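Local coordinates for cell division control protein 4 (Saccharomyces cerevisiae, PDB 3V7D) that recognises phosphorylated target proteins, such as the CDK inhibitor SIC1, as the substrate-binding subunit of an SCF ubiquitin ligase that ubiquitinates them, at residues I313-Y318 against G356-S361; M330-R335 against T347-T352. The protein carries 1 engineered substitution. All blocks are in the same frame, centred on the assembly; numbering follows the deposited sequence.

Interaction 1. Residues I313-Y318 against G356-S361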
# COMPACT_ATOMS: atom_id res chain seq x y z
N ILE B 313 24.57 12.42 5.83
CA ILE B 313 23.35 11.63 5.70
C ILE B 313 22.17 12.56 5.96
O ILE B 313 22.11 13.23 6.99
CB ILE B 313 23.29 10.48 6.71
CG1 ILE B 313 24.62 9.73 6.78
CG2 ILE B 313 22.13 9.54 6.36
CD1 ILE B 313 24.98 8.98 5.52
N TYR B 314 21.22 12.59 5.03
CA TYR B 314 20.08 13.49 5.15
C TYR B 314 18.78 12.76 5.46
O TYR B 314 17.85 13.34 6.00
CB TYR B 314 19.93 14.34 3.88
CG TYR B 314 20.70 15.64 3.95
CD1 TYR B 314 22.04 15.70 3.58
CD2 TYR B 314 20.09 16.80 4.40
CE1 TYR B 314 22.74 16.89 3.65
CE2 TYR B 314 20.78 17.99 4.47
CZ TYR B 314 22.10 18.03 4.10
OH TYR B 314 22.79 19.22 4.17
N SER B 315 18.72 11.48 5.12
CA SER B 315 17.50 10.72 5.29
C SER B 315 17.78 9.24 5.47
O SER B 315 18.63 8.66 4.78
CB SER B 315 16.59 10.92 4.08
OG SER B 315 15.38 10.20 4.23
N THR B 316 17.05 8.61 6.39
CA THR B 316 17.12 7.16 6.52
C THR B 316 15.75 6.53 6.79
O THR B 316 14.87 7.13 7.40
CB THR B 316 18.11 6.72 7.62
OG1 THR B 316 18.37 5.32 7.48
CG2 THR B 316 17.55 7.00 9.01
N ILE B 317 15.59 5.31 6.30
CA ILE B 317 14.40 4.53 6.59
C ILE B 317 14.80 3.18 7.14
O ILE B 317 15.67 2.51 6.59
CB ILE B 317 13.54 4.33 5.33
CG1 ILE B 317 12.91 5.65 4.90
CG2 ILE B 317 12.45 3.29 5.59
CD1 ILE B 317 11.98 5.52 3.72
N TYR B 318 14.19 2.79 8.25
CA TYR B 318 14.36 1.43 8.75
C TYR B 318 13.28 0.54 8.14
O TYR B 318 12.12 0.61 8.52
CB TYR B 318 14.29 1.40 10.28
CG TYR B 318 14.29 0.01 10.87
CD1 TYR B 318 15.09 -1.00 10.34
CD2 TYR B 318 13.49 -0.31 11.97
CE1 TYR B 318 15.10 -2.27 10.88
CE2 TYR B 318 13.49 -1.58 12.52
CZ TYR B 318 14.30 -2.56 11.97
OH TYR B 318 14.30 -3.83 12.50
N GLY B 356 18.03 13.86 -0.31
CA GLY B 356 17.55 14.19 1.02
C GLY B 356 16.17 13.66 1.38
O GLY B 356 15.70 13.88 2.49
N LEU B 357 15.52 12.97 0.45
CA LEU B 357 14.16 12.50 0.68
C LEU B 357 13.98 11.03 0.30
O LEU B 357 14.33 10.62 -0.81
CB LEU B 357 13.16 13.37 -0.08
CG LEU B 357 13.13 14.86 0.27
CD1 LEU B 357 12.38 15.67 -0.78
CD2 LEU B 357 12.50 15.05 1.64
N LEU B 358 13.42 10.26 1.22
CA LEU B 358 13.18 8.83 1.00
C LEU B 358 11.78 8.46 1.46
O LEU B 358 11.33 8.93 2.51
CB LEU B 358 14.17 7.97 1.78
CG LEU B 358 15.65 8.00 1.41
CD1 LEU B 358 16.44 7.14 2.39
CD2 LEU B 358 15.84 7.54 -0.03
N ARG B 359 11.12 7.60 0.70
CA ARG B 359 9.85 7.03 1.12
C ARG B 359 9.81 5.56 0.72
O ARG B 359 10.40 5.17 -0.28
CB ARG B 359 8.67 7.77 0.48
CG ARG B 359 8.49 9.20 0.95
CD ARG B 359 7.60 9.29 2.15
NE ARG B 359 7.37 10.68 2.54
CZ ARG B 359 6.82 11.04 3.70
NH1 ARG B 359 6.45 10.11 4.57
NH2 ARG B 359 6.66 12.32 3.98
N LEU B 360 9.12 4.76 1.52
CA LEU B 360 8.98 3.34 1.23
C LEU B 360 7.50 2.96 1.23
O LEU B 360 6.83 3.09 2.24
CB LEU B 360 9.74 2.50 2.26
CG LEU B 360 9.78 0.99 2.06
CD1 LEU B 360 10.41 0.63 0.72
CD2 LEU B 360 10.54 0.32 3.21
N SER B 361 7.01 2.53 0.07
CA SER B 361 5.68 1.95 -0.01
C SER B 361 5.86 0.44 -0.09
O SER B 361 6.99 -0.05 -0.11
CB SER B 361 4.92 2.45 -1.24
OG SER B 361 5.44 1.88 -2.43
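Tyr314 and Gly356 mark where strands 313-318 and 356-360 come closest in register, their CA atoms 4.9 Å apart. The two strands run nearly parallel, 7° between their directions, yet they are not hydrogen-bonded to each other. They are the innermost strands of neighbouring blades of the WD40 beta-propeller, and each pairs within its own sheet: Tyr314 and Ser315 both face Ala328 in a classic beta bulge, and Leu357 bonds to Ala368. Between the blades, side chains do the work.

At the start, the CB of Tyr314 rests on the CA of Gly356 at 3.7 Å, while the ring turns away from strand 356-360. There its hydroxyl meets Arg312, and the side chain packs against an apolar side chain of the bound peptide, as Leu357 also does.

Ser315 comes next, its CB lying 3.5 Å from the carbonyl O of Gly356. Its hydroxyl is anti to the backbone N (chi1 -179°), which carries OG across to the CB of Leu358, at 3.5 Å. Leu358 points back at strand 313-318 and fits between Ser315 and Ile317: its CD1 reaches the carbonyl O of Ser315, and the side chain also touches Ile326 and Ala328 of the same blade as Ser315.

Ile317 answers from the other strand, crossing Leu358 obliquely. Its CD1 does most of the touching, 3.8 Å from the CB of Leu358 and 4.0 Å from that of Leu360. Between those two CB atoms the same methyl sits over the backbone, 3.7 Å from the CA of Arg359.

Interaction 2. Residues M330-R335 against T347-T352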
# COMPACT_ATOMS: atom_id res chain seq x y z
N MET B 330 24.36 13.29 0.90
CA MET B 330 24.81 14.41 0.10
C MET B 330 25.81 13.95 -0.96
O MET B 330 26.08 14.66 -1.93
CB MET B 330 25.44 15.47 1.01
CG MET B 330 25.77 16.78 0.32
SD MET B 330 26.38 18.02 1.48
CE MET B 330 26.90 19.30 0.35
N ASP B 331 26.35 12.74 -0.80
CA ASP B 331 27.26 12.18 -1.79
C ASP B 331 26.54 11.66 -3.04
O ASP B 331 27.15 11.03 -3.89
CB ASP B 331 28.17 11.09 -1.19
CG ASP B 331 27.41 9.85 -0.72
OD1 ASP B 331 26.25 9.63 -1.14
OD2 ASP B 331 27.98 9.09 0.08
N THR B 332 25.24 11.95 -3.12
CA THR B 332 24.37 11.58 -4.25
C THR B 332 24.02 10.09 -4.31
O THR B 332 23.30 9.66 -5.20
CB THR B 332 24.95 11.99 -5.63
OG1 THR B 332 26.02 11.11 -5.98
CG2 THR B 332 25.44 13.43 -5.62
N THR B 333 24.52 9.30 -3.36
CA THR B 333 24.26 7.87 -3.39
C THR B 333 23.19 7.46 -2.38
O THR B 333 22.94 8.15 -1.39
CB THR B 333 25.53 7.02 -3.12
OG1 THR B 333 25.87 7.09 -1.73
CG2 THR B 333 26.69 7.52 -3.96
N ILE B 334 22.57 6.31 -2.65
CA ILE B 334 21.66 5.67 -1.71
C ILE B 334 22.24 4.31 -1.37
O ILE B 334 22.62 3.56 -2.26
CB ILE B 334 20.28 5.46 -2.32
CG1 ILE B 334 19.66 6.80 -2.72
CG2 ILE B 334 19.38 4.73 -1.35
CD1 ILE B 334 18.55 6.67 -3.75
N ARG B 335 22.31 3.99 -0.08
CA ARG B 335 22.85 2.70 0.33
C ARG B 335 21.82 1.82 1.00
O ARG B 335 20.99 2.29 1.78
CB ARG B 335 24.08 2.86 1.22
CG ARG B 335 25.32 3.33 0.47
CD ARG B 335 26.54 3.35 1.35
NE ARG B 335 27.76 3.42 0.55
CZ ARG B 335 28.89 2.80 0.86
NH1 ARG B 335 28.96 2.06 1.96
NH2 ARG B 335 29.95 2.92 0.08
N THR B 347 24.65 -0.23 -3.39
CA THR B 347 24.75 1.21 -3.58
C THR B 347 23.97 1.58 -4.83
O THR B 347 24.24 1.06 -5.92
CB THR B 347 26.21 1.69 -3.71
OG1 THR B 347 26.97 1.24 -2.58
CG2 THR B 347 26.25 3.21 -3.77
N LEU B 348 23.00 2.46 -4.68
CA LEU B 348 22.17 2.90 -5.79
C LEU B 348 22.65 4.26 -6.26
O LEU B 348 22.77 5.19 -5.46
CB LEU B 348 20.70 2.99 -5.35
CG LEU B 348 20.14 1.81 -4.56
CD1 LEU B 348 18.68 2.04 -4.22
CD2 LEU B 348 20.32 0.51 -5.33
N GLN B 349 22.92 4.37 -7.55
CA GLN B 349 23.40 5.62 -8.13
C GLN B 349 22.42 6.10 -9.21
O GLN B 349 22.52 5.68 -10.36
CB GLN B 349 24.79 5.42 -8.73
CG GLN B 349 25.47 6.70 -9.19
CD GLN B 349 25.74 7.65 -8.04
OE1 GLN B 349 26.63 7.42 -7.22
NE2 GLN B 349 24.97 8.73 -7.98
N GLY B 350 21.48 6.95 -8.83
CA GLY B 350 20.48 7.44 -9.77
C GLY B 350 20.19 8.93 -9.61
O GLY B 350 19.19 9.43 -10.11
N HIS B 351 21.08 9.62 -8.91
CA HIS B 351 20.96 11.05 -8.69
C HIS B 351 22.33 11.69 -8.83
O HIS B 351 23.34 11.06 -8.53
CB HIS B 351 20.42 11.34 -7.28
CG HIS B 351 19.08 10.73 -7.01
ND1 HIS B 351 17.90 11.26 -7.50
CD2 HIS B 351 18.72 9.65 -6.27
CE1 HIS B 351 16.88 10.53 -7.09
NE2 HIS B 351 17.35 9.55 -6.34
N THR B 352 22.37 12.94 -9.26
CA THR B 352 23.63 13.66 -9.40
C THR B 352 23.70 14.83 -8.43
O THR B 352 24.49 15.75 -8.60
CB THR B 352 23.85 14.18 -10.83
OG1 THR B 352 22.89 15.20 -11.13
CG2 THR B 352 23.70 13.04 -11.84
O HOH W 1 21.67 7.80 -5.81
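Thr347 pairs with Arg335 where two outer strands of one WD40 blade form a beta hairpin, just before the chain leaves for the next blade. The two are an antiparallel non-hydrogen-bonded pair whose side chains lie side by side, pointing the same way; OG1 of Thr347 sits over one face of the guanidinium, and its CG2 touches the CB of Thr333.

Leu348 faces Ile334 in the hydrogen-bonded pair that follows. The N of Leu348 gives a nearly straight bond to the O of Ile334 (2.7 Å), and the N of Ile334 returns one to the O of Leu348 (3.0 Å). The two side chains meet CB to CB at 3.9 Å, on the face covered by Trp377.

The side chain of Gln349 bends at chi2 (64°) and the amide turns back over Thr332 and Thr333. NE2 donates to OG1 of Thr332 at 3.3 Å, with the oxygen near the amide plane, while OE1 lies beside the CG2 of Thr333. An alanine at Thr332 would probably cost the Gln349 amide this acceptor, making it easier to turn, and open a gap beside Thr352 where the methyl had been. Thr333 has its own hold: its N and OG1 both bond to OD1 of Asp331, the N closing an Asx turn.

Where the two chains part, a water donates to the O atoms of Thr332 and Leu348 and accepts from the N of Gly350. His351 points toward 330-335, its NE2 and ND1 bonded to Ser367 and Ser373 of the next blade; the bond to Ser367 is consistent with the His-Ser/Thr part of the Asp-His-Ser/Thr-Trp tetrad known from WD40 repeats. At the ring edge, in its plane, CD1 of Ile334 lies 3.9 Å from the CD2 of His351. Last, CG2 of Thr332 packs 3.6 Å from the C of Thr352.

Overall arrangement
Coming from the N terminus, past the F-box part and the first four WD repeats, the chain lays down 313-318, the inner strand of one propeller blade, and then turns outward through 330-335 on the way to its third strand. The outer strand follows, and 347-352 closes interaction 2 across only 11 intervening residues. The chain next runs back to the centre as the inner strand of the following blade, where 356-361 closes interaction 1. Interaction 2 is therefore nested inside the loop of interaction 1. Interaction 2 ties outer strands within a blade and the start of the link to the next; interaction 1 joins the two blades near the axis. The contacts meet directly where CE1 of Tyr314 packs 4.0 Å from CB of Met330.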